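Long-range contacts in aldehyde dehydrogenase (Trypanosoma brucei, PDB 5MYP), which probably oxidises aldehydes to carboxylic acids with NAD+ as the electron acceptor: residues A[105-109]-A[459-463]; A[118-124]-A[194-200]; A[244-248]-A[278-283]. All coordinates share one frame; numbering follows the deposited sequence.

Interaction 1. Residues A[105-109]-A[459-463]; sequences AAALD and VMRRG
A106 meets M460 where a 3-10 turn, just before strand 110-124, folds back on the end of strand 454-461. This is the projecting β arm that aldehyde dehydrogenases use to join subunits, and V459, M460 and R461 pair in parallel with a strand of the second subunit. The methyl of A106 faces the end of M460, with CB 3.8 Å from CE. M460 reaches it by running straight and then turning at its last torsion. A428 of the second subunit packs on both residues.

The turn closes when D109 N bonds back to A106 O, 3.1 Å away, and this places the D109 side chain against the other segment. CB of D109 rests on R461 O at 3.7 Å, and D109 OD2 also lies 3.9 Å from M460 CE. The side chain of R461 itself leads away to D110 and E112, with E409 of the second subunit as a further carboxylate partner.

D109 pairs with R462 in a salt bridge. The R462 chain bends at chi3 (30°), which brings NH1 to the carboxylate close to its plane, while S467 OG holds NH2 on the other arm of the guanidinium. The two planar groups stand 78° apart, with OD1 over the guanidinium face; the bond from R462 NH1 to D109 OD2 is short, 2.7 Å, but the approach over that face leaves it bent (127°) and weak.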
loop_
_atom_site.group_PDB
_atom_site.type_symbol
_atom_site.label_atom_id
_atom_site.label_comp_id
_atom_site.label_asym_id
_atom_site.label_seq_id
_atom_site.Cartn_x
_atom_site.Cartn_y
_atom_site.Cartn_z
ATOM N N ALA A 105 15.093 -9.886 21.825
ATOM C CA ALA A 105 14.231 -10.383 22.919
ATOM C C ALA A 105 12.942 -11.059 22.445
ATOM O O ALA A 105 12.492 -12.035 23.050
ATOM C CB ALA A 105 13.899 -9.252 23.883
ATOM N N ALA A 106 12.363 -10.543 21.360
ATOM C CA ALA A 106 11.126 -11.094 20.790
ATOM C C ALA A 106 11.262 -12.523 20.246
ATOM O O ALA A 106 10.256 -13.224 20.107
ATOM C CB ALA A 106 10.591 -10.172 19.704
ATOM N N ALA A 107 12.487 -12.954 19.937
ATOM C CA ALA A 107 12.753 -14.339 19.514
ATOM C C ALA A 107 12.373 -15.417 20.544
ATOM O O ALA A 107 12.142 -16.567 20.173
ATOM C CB ALA A 107 14.208 -14.492 19.095
ATOM N N LEU A 108 12.316 -15.043 21.822
ATOM C CA LEU A 108 11.843 -15.941 22.883
ATOM C C LEU A 108 10.316 -16.114 22.946
ATOM O O LEU A 108 9.837 -17.052 23.576
ATOM C CB LEU A 108 12.362 -15.465 24.244
ATOM C CG LEU A 108 13.887 -15.398 24.391
ATOM C CD1 LEU A 108 14.266 -14.769 25.723
ATOM C CD2 LEU A 108 14.509 -16.779 24.251
ATOM N N ASP A 109 9.563 -15.216 22.311
ATOM C CA ASP A 109 8.095 -15.296 22.293
ATOM C C ASP A 109 7.576 -16.053 21.073
ATOM O O ASP A 109 8.323 -16.315 20.125
ATOM C CB ASP A 109 7.486 -13.891 22.337
ATOM C CG ASP A 109 7.894 -13.116 23.570
ATOM O OD1 ASP A 109 7.874 -13.695 24.679
ATOM O OD2 ASP A 109 8.229 -11.921 23.436
ATOM N N VAL A 459 0.754 -11.244 15.438
ATOM C CA VAL A 459 0.309 -11.732 16.739
ATOM C C VAL A 459 1.544 -12.157 17.535
ATOM O O VAL A 459 2.363 -12.929 17.035
ATOM C CB VAL A 459 -0.667 -12.919 16.596
ATOM C CG1 VAL A 459 -1.098 -13.431 17.973
ATOM C CG2 VAL A 459 -1.869 -12.520 15.737
ATOM N N MET A 460 1.677 -11.639 18.756
ATOM C CA MET A 460 2.762 -11.999 19.673
ATOM C C MET A 460 2.154 -12.613 20.929
ATOM O O MET A 460 1.361 -11.960 21.606
ATOM C CB MET A 460 3.575 -10.755 20.047
ATOM C CG MET A 460 4.527 -10.949 21.225
ATOM S SD MET A 460 5.519 -9.504 21.601
ATOM C CE MET A 460 6.896 -9.724 20.481
ATOM N N ARG A 461 2.540 -13.849 21.250
ATOM C CA ARG A 461 2.027 -14.537 22.437
ATOM C C ARG A 461 3.138 -14.706 23.469
ATOM O O ARG A 461 4.203 -15.267 23.171
ATOM C CB ARG A 461 1.412 -15.885 22.061
ATOM C CG ARG A 461 0.415 -15.788 20.907
ATOM C CD ARG A 461 -0.627 -16.896 20.930
ATOM N NE ARG A 461 -1.474 -16.856 19.736
ATOM C CZ ARG A 461 -1.128 -17.313 18.527
ATOM N NH1 ARG A 461 0.068 -17.879 18.314
ATOM N NH2 ARG A 461 -2.000 -17.209 17.518
ATOM N N ARG A 462 2.895 -14.180 24.670
ATOM C CA ARG A 462 3.844 -14.232 25.773
ATOM C C ARG A 462 3.253 -15.017 26.936
ATOM O O ARG A 462 2.039 -15.279 26.982
ATOM C CB ARG A 462 4.194 -12.815 26.236
ATOM C CG ARG A 462 4.660 -11.894 25.114
ATOM C CD ARG A 462 5.395 -10.648 25.604
ATOM N NE ARG A 462 6.126 -10.849 26.862
ATOM C CZ ARG A 462 7.447 -10.992 27.008
ATOM N NH1 ARG A 462 8.295 -10.934 25.976
ATOM N NH2 ARG A 462 7.940 -11.183 28.227
ATOM N N GLY A 463 4.126 -15.396 27.869
ATOM C CA GLY A 463 3.729 -16.020 29.131
ATOM C C GLY A 463 3.821 -15.018 30.266
ATOM O O GLY A 463 4.202 -13.866 30.053
#

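Interaction 2. Residues A[118-124]-A[194-200]; sequences LGVVLVI and FDHILYT
Strands 120-124 and 196-200 run side by side and parallel in the buried centre of the α/β sheet that contains strand 110-124; the axes of these short segments approach to 4.7 Å. The pairing is set at L122, whose N bonds to H196 O and whose O receives L198 N at 2.8 Å, and it continues with I124 N to L198 O. At the entry, D195 grips V120 twice: its N donates to V120 O at 2.8 Å, and its OD2 takes V120 N at 2.9 Å through the anti lone pair. A salt bridge to R25 holds that same oxygen. H196 N and ND1 are buried here without a partner in the model, although NE2 bonds to T221.

F194 lays its ring flat under L122, whose CB sits 3.5 Å from the ring centroid and almost on the normal, a CH-pi contact. V120 CG1 comes to the rim of the same ring, 3.7 Å from CD1. Farther along, I124 CG2, set anti to the backbone N, abuts the edge of Y199 at CD1, 3.6 Å away, and Y199 OH ties back to S202 N. A water bridges I124 O and T200 OG1; the T200 side chain comes within about 4 Å of that of E223, a predicted active-site residue. With strand 147-151 on the other flank of 110-124, this pair is the switch point of a doubly wound Rossmann-type sheet, which in this family probably binds NAD.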
loop_
_atom_site.group_PDB
_atom_site.type_symbol
_atom_site.label_atom_id
_atom_site.label_comp_id
_atom_site.label_asym_id
_atom_site.label_seq_id
_atom_site.Cartn_x
_atom_site.Cartn_y
_atom_site.Cartn_z
ATOM N N LEU A 118 -10.533 -7.621 4.827
ATOM C CA LEU A 118 -10.640 -6.178 5.059
ATOM C C LEU A 118 -12.084 -5.722 5.300
ATOM O O LEU A 118 -12.345 -4.934 6.205
ATOM C CB LEU A 118 -10.053 -5.409 3.874
ATOM C CG LEU A 118 -8.545 -5.555 3.679
ATOM C CD1 LEU A 118 -8.129 -4.988 2.329
ATOM C CD2 LEU A 118 -7.770 -4.895 4.813
ATOM N N GLY A 119 -13.010 -6.220 4.484
ATOM C CA GLY A 119 -14.412 -5.812 4.552
ATOM C C GLY A 119 -15.055 -5.790 3.187
ATOM O O GLY A 119 -15.187 -6.840 2.558
ATOM N N VAL A 120 -15.461 -4.604 2.733
ATOM C CA VAL A 120 -16.046 -4.430 1.403
ATOM C C VAL A 120 -15.030 -3.762 0.479
ATOM O O VAL A 120 -14.463 -2.713 0.819
ATOM C CB VAL A 120 -17.355 -3.602 1.430
ATOM C CG1 VAL A 120 -18.077 -3.699 0.091
ATOM C CG2 VAL A 120 -18.269 -4.086 2.549
ATOM N N VAL A 121 -14.805 -4.380 -0.679
ATOM C CA VAL A 121 -13.871 -3.882 -1.685
ATOM C C VAL A 121 -14.653 -3.297 -2.859
ATOM O O VAL A 121 -15.597 -3.922 -3.349
ATOM C CB VAL A 121 -12.952 -5.015 -2.199
ATOM C CG1 VAL A 121 -12.028 -4.518 -3.309
ATOM C CG2 VAL A 121 -12.156 -5.612 -1.041
ATOM N N LEU A 122 -14.268 -2.102 -3.300
ATOM C CA LEU A 122 -14.820 -1.512 -4.524
ATOM C C LEU A 122 -13.858 -1.776 -5.675
ATOM O O LEU A 122 -12.665 -1.504 -5.556
ATOM C CB LEU A 122 -15.037 -0.005 -4.368
ATOM C CG LEU A 122 -15.481 0.780 -5.613
ATOM C CD1 LEU A 122 -16.830 0.302 -6.123
ATOM C CD2 LEU A 122 -15.533 2.268 -5.322
ATOM N N VAL A 123 -14.385 -2.291 -6.784
ATOM C CA VAL A 123 -13.614 -2.490 -8.013
ATOM C C VAL A 123 -14.220 -1.633 -9.117
ATOM O O VAL A 123 -15.373 -1.830 -9.486
ATOM C CB VAL A 123 -13.614 -3.969 -8.452
ATOM C CG1 VAL A 123 -12.828 -4.151 -9.748
ATOM C CG2 VAL A 123 -13.050 -4.842 -7.344
ATOM N N ILE A 124 -13.445 -0.677 -9.627
ATOM C CA ILE A 124 -13.874 0.170 -10.739
ATOM C C ILE A 124 -13.176 -0.330 -12.000
ATOM O O ILE A 124 -11.954 -0.279 -12.103
ATOM C CB ILE A 124 -13.552 1.657 -10.491
ATOM C CG1 ILE A 124 -14.274 2.151 -9.225
ATOM C CG2 ILE A 124 -13.945 2.507 -11.702
ATOM C CD1 ILE A 124 -13.776 3.488 -8.710
ATOM N N PHE A 194 -15.638 2.096 1.794
ATOM C CA PHE A 194 -15.059 0.789 1.484
ATOM C C PHE A 194 -13.778 0.603 2.283
ATOM O O PHE A 194 -13.200 1.567 2.793
ATOM C CB PHE A 194 -14.765 0.682 -0.007
ATOM C CG PHE A 194 -15.995 0.703 -0.857
ATOM C CD1 PHE A 194 -16.734 -0.458 -1.056
ATOM C CD2 PHE A 194 -16.436 1.888 -1.442
ATOM C CE1 PHE A 194 -17.883 -0.444 -1.836
ATOM C CE2 PHE A 194 -17.580 1.906 -2.226
ATOM C CZ PHE A 194 -18.305 0.742 -2.423
ATOM N N ASP A 195 -13.341 -0.646 2.380
ATOM C CA ASP A 195 -12.106 -0.993 3.082
ATOM C C ASP A 195 -10.907 -1.128 2.148
ATOM O O ASP A 195 -9.770 -1.180 2.608
ATOM C CB ASP A 195 -12.330 -2.253 3.906
ATOM C CG ASP A 195 -13.451 -2.069 4.902
ATOM O OD1 ASP A 195 -13.203 -1.441 5.954
ATOM O OD2 ASP A 195 -14.590 -2.503 4.604
ATOM N N HIS A 196 -11.179 -1.177 0.846
ATOM C CA HIS A 196 -10.165 -1.095 -0.194
ATOM C C HIS A 196 -10.847 -0.704 -1.507
ATOM O O HIS A 196 -11.994 -1.093 -1.756
ATOM C CB HIS A 196 -9.457 -2.444 -0.381
ATOM C CG HIS A 196 -8.128 -2.338 -1.056
ATOM N ND1 HIS A 196 -6.942 -2.358 -0.357
ATOM C CD2 HIS A 196 -7.792 -2.187 -2.362
ATOM C CE1 HIS A 196 -5.932 -2.240 -1.203
ATOM N NE2 HIS A 196 -6.421 -2.125 -2.424
ATOM N N ILE A 197 -10.141 0.053 -2.344
ATOM C CA ILE A 197 -10.615 0.392 -3.685
ATOM C C ILE A 197 -9.539 0.000 -4.697
ATOM O O ILE A 197 -8.380 0.402 -4.557
ATOM C CB ILE A 197 -10.934 1.899 -3.826
ATOM C CG1 ILE A 197 -12.044 2.315 -2.850
ATOM C CG2 ILE A 197 -11.335 2.237 -5.263
ATOM C CD1 ILE A 197 -12.140 3.805 -2.598
ATOM N N LEU A 198 -9.914 -0.796 -5.698
ATOM C CA LEU A 198 -9.044 -1.034 -6.852
ATOM C C LEU A 198 -9.614 -0.295 -8.057
ATOM O O LEU A 198 -10.774 -0.499 -8.423
ATOM C CB LEU A 198 -8.875 -2.528 -7.151
ATOM C CG LEU A 198 -7.782 -2.843 -8.200
ATOM C CD1 LEU A 198 -7.010 -4.125 -7.875
ATOM C CD2 LEU A 198 -8.326 -2.887 -9.627
ATOM N N TYR A 199 -8.790 0.556 -8.667
ATOM C CA TYR A 199 -9.168 1.330 -9.847
ATOM C C TYR A 199 -8.176 1.074 -10.972
ATOM O O TYR A 199 -6.968 1.170 -10.772
ATOM C CB TYR A 199 -9.214 2.835 -9.536
ATOM C CG TYR A 199 -9.357 3.684 -10.780
ATOM C CD1 TYR A 199 -10.602 3.877 -11.372
ATOM C CD2 TYR A 199 -8.243 4.253 -11.393
ATOM C CE1 TYR A 199 -10.744 4.638 -12.525
ATOM C CE2 TYR A 199 -8.367 5.005 -12.555
ATOM C CZ TYR A 199 -9.619 5.199 -13.117
ATOM O OH TYR A 199 -9.744 5.945 -14.264
ATOM N N THR A 200 -8.706 0.763 -12.152
ATOM C CA THR A 200 -7.926 0.651 -13.375
ATOM C C THR A 200 -8.419 1.730 -14.334
ATOM O O THR A 200 -9.626 1.895 -14.527
ATOM C CB THR A 200 -8.080 -0.741 -14.021
ATOM O OG1 THR A 200 -7.798 -1.753 -13.047
ATOM C CG2 THR A 200 -7.129 -0.916 -15.205
HETATM O O HOH W 1 -10.257 -2.625 -12.319
#

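Interaction 3. Residues A[244-248]-A[278-283]; sequences AERIM and ALAEAR
R283 NH2 is gripped twice, by E339 OE1 in a salt bridge and by the carbonyl O of P349, while the aliphatic start of the same side chain lies against the sulfur of M248. R283 CB is 4.0 Å from M248 SD. The contact joins two helices of the second α/β domain. Helix 240-252 is the crossover of a β-α-β unit between parallel strands 229-232 and 264-268, and helix 272-287 follows the latter strand. The segments cross at -63° with their axes 8.5 Å apart, a close approach made possible by alanines.

A244 CB presses on A278, methyl to methyl at a tight 3.5 Å, and A282 CB rests against both A244 O and M248 CB, 3.9 Å from each. Nearer the sheet, L279 sends CD2 to I247 CG2, 3.9 Å off, and both side chains also touch L371 on strand 370-376. E245 passes A282 with its CG, and its carboxylate turns to K241. No hydrogen bond joins the two segments. M248 folds at chi2 and chi3 (51° and 58°), which hooks its methyl back over L279: CE ends 3.7 Å from L279 O and 4.0 Å from CD2.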
loop_
_atom_site.group_PDB
_atom_site.type_symbol
_atom_site.label_atom_id
_atom_site.label_comp_id
_atom_site.label_asym_id
_atom_site.label_seq_id
_atom_site.Cartn_x
_atom_site.Cartn_y
_atom_site.Cartn_z
ATOM N N ALA A 244 10.400 -8.041 -34.306
ATOM C CA ALA A 244 9.340 -7.257 -34.946
ATOM C C ALA A 244 7.957 -7.883 -34.778
ATOM O O ALA A 244 6.969 -7.168 -34.590
ATOM C CB ALA A 244 9.653 -7.056 -36.423
ATOM N N GLU A 245 7.888 -9.212 -34.859
ATOM C CA GLU A 245 6.625 -9.928 -34.669
ATOM C C GLU A 245 6.057 -9.741 -33.261
ATOM O O GLU A 245 4.857 -9.523 -33.101
ATOM C CB GLU A 245 6.785 -11.416 -34.997
ATOM C CG GLU A 245 6.816 -11.687 -36.500
ATOM C CD GLU A 245 7.267 -13.092 -36.866
ATOM O OE1 GLU A 245 7.879 -13.792 -36.027
ATOM O OE2 GLU A 245 7.010 -13.495 -38.021
ATOM N N ARG A 246 6.925 -9.800 -32.253
ATOM C CA ARG A 246 6.499 -9.622 -30.863
ATOM C C ARG A 246 6.044 -8.185 -30.586
ATOM O O ARG A 246 4.985 -7.980 -29.988
ATOM C CB ARG A 246 7.600 -10.064 -29.897
ATOM C CG ARG A 246 7.775 -11.575 -29.910
ATOM C CD ARG A 246 8.981 -12.067 -29.133
ATOM N NE ARG A 246 9.089 -13.525 -29.238
ATOM C CZ ARG A 246 9.957 -14.291 -28.575
ATOM N NH1 ARG A 246 10.832 -13.766 -27.720
ATOM N NH2 ARG A 246 9.950 -15.610 -28.773
ATOM N N ILE A 247 6.823 -7.207 -31.052
ATOM C CA ILE A 247 6.469 -5.788 -30.893
ATOM C C ILE A 247 5.154 -5.479 -31.615
ATOM O O ILE A 247 4.256 -4.868 -31.033
ATOM C CB ILE A 247 7.591 -4.843 -31.404
ATOM C CG1 ILE A 247 8.832 -4.963 -30.515
ATOM C CG2 ILE A 247 7.119 -3.385 -31.433
ATOM C CD1 ILE A 247 10.099 -4.377 -31.108
ATOM N N MET A 248 5.044 -5.915 -32.871
ATOM C CA MET A 248 3.868 -5.629 -33.691
ATOM C C MET A 248 2.611 -6.305 -33.140
ATOM O O MET A 248 1.537 -5.705 -33.153
ATOM C CB MET A 248 4.117 -6.033 -35.154
ATOM C CG MET A 248 3.012 -5.675 -36.140
ATOM S SD MET A 248 2.440 -3.958 -36.108
ATOM C CE MET A 248 3.961 -3.084 -36.452
ATOM N N ALA A 278 11.275 -4.830 -40.859
ATOM C CA ALA A 278 10.761 -6.038 -40.205
ATOM C C ALA A 278 9.375 -5.819 -39.591
ATOM O O ALA A 278 8.503 -6.682 -39.705
ATOM C CB ALA A 278 11.738 -6.537 -39.149
ATOM N N LEU A 279 9.176 -4.670 -38.948
ATOM C CA LEU A 279 7.852 -4.288 -38.419
ATOM C C LEU A 279 6.798 -4.193 -39.524
ATOM O O LEU A 279 5.660 -4.631 -39.336
ATOM C CB LEU A 279 7.927 -2.965 -37.639
ATOM C CG LEU A 279 8.617 -3.013 -36.267
ATOM C CD1 LEU A 279 8.935 -1.615 -35.756
ATOM C CD2 LEU A 279 7.762 -3.760 -35.254
ATOM N N ALA A 280 7.183 -3.629 -40.668
ATOM C CA ALA A 280 6.298 -3.546 -41.837
ATOM C C ALA A 280 5.881 -4.932 -42.325
ATOM O O ALA A 280 4.705 -5.160 -42.596
ATOM C CB ALA A 280 6.959 -2.769 -42.971
ATOM N N GLU A 281 6.840 -5.851 -42.417
ATOM C CA GLU A 281 6.549 -7.230 -42.826
ATOM C C GLU A 281 5.643 -7.948 -41.831
ATOM O O GLU A 281 4.698 -8.624 -42.241
ATOM C CB GLU A 281 7.839 -8.040 -43.046
ATOM C CG GLU A 281 8.666 -7.601 -44.251
ATOM C CD GLU A 281 7.872 -7.591 -45.550
ATOM O OE1 GLU A 281 7.197 -8.603 -45.848
ATOM O OE2 GLU A 281 7.912 -6.566 -46.270
ATOM N N ALA A 282 5.925 -7.790 -40.535
ATOM C CA ALA A 282 5.082 -8.360 -39.480
ATOM C C ALA A 282 3.640 -7.847 -39.557
ATOM O O ALA A 282 2.693 -8.627 -39.420
ATOM C CB ALA A 282 5.674 -8.067 -38.107
ATOM N N ARG A 283 3.485 -6.542 -39.792
ATOM C CA ARG A 283 2.163 -5.916 -39.916
ATOM C C ARG A 283 1.342 -6.503 -41.069
ATOM O O ARG A 283 0.161 -6.816 -40.891
ATOM C CB ARG A 283 2.295 -4.402 -40.102
ATOM C CG ARG A 283 0.998 -3.631 -39.927
ATOM C CD ARG A 283 1.187 -2.156 -40.245
ATOM N NE ARG A 283 1.194 -1.904 -41.693
ATOM C CZ ARG A 283 0.431 -1.022 -42.349
ATOM N NH1 ARG A 283 0.545 -0.923 -43.671
ATOM N NH2 ARG A 283 -0.431 -0.226 -41.719
#

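Interactions 2 and 3 are buried in different α/β domains, their centres about 39 Å apart, whereas interaction 1 is only partly buried, its centre about 40 Å from the chain's centre on the arm. Interactions 1 and 2 reach one sheet, through neighbouring strands 110-124 and 454-461. Their chemistry follows their places: interaction 2 rests on regular backbone bonds with apolar faces, interaction 3 on methyl and thioether packing, and interaction 1 on a salt bridge beside the subunit interface. Though the centres of interactions 1 and 3 lie about 60 Å apart within a chain, the dimer brings them together: G463 O accepts a hydrogen bond from R246 NH1 of the second subunit.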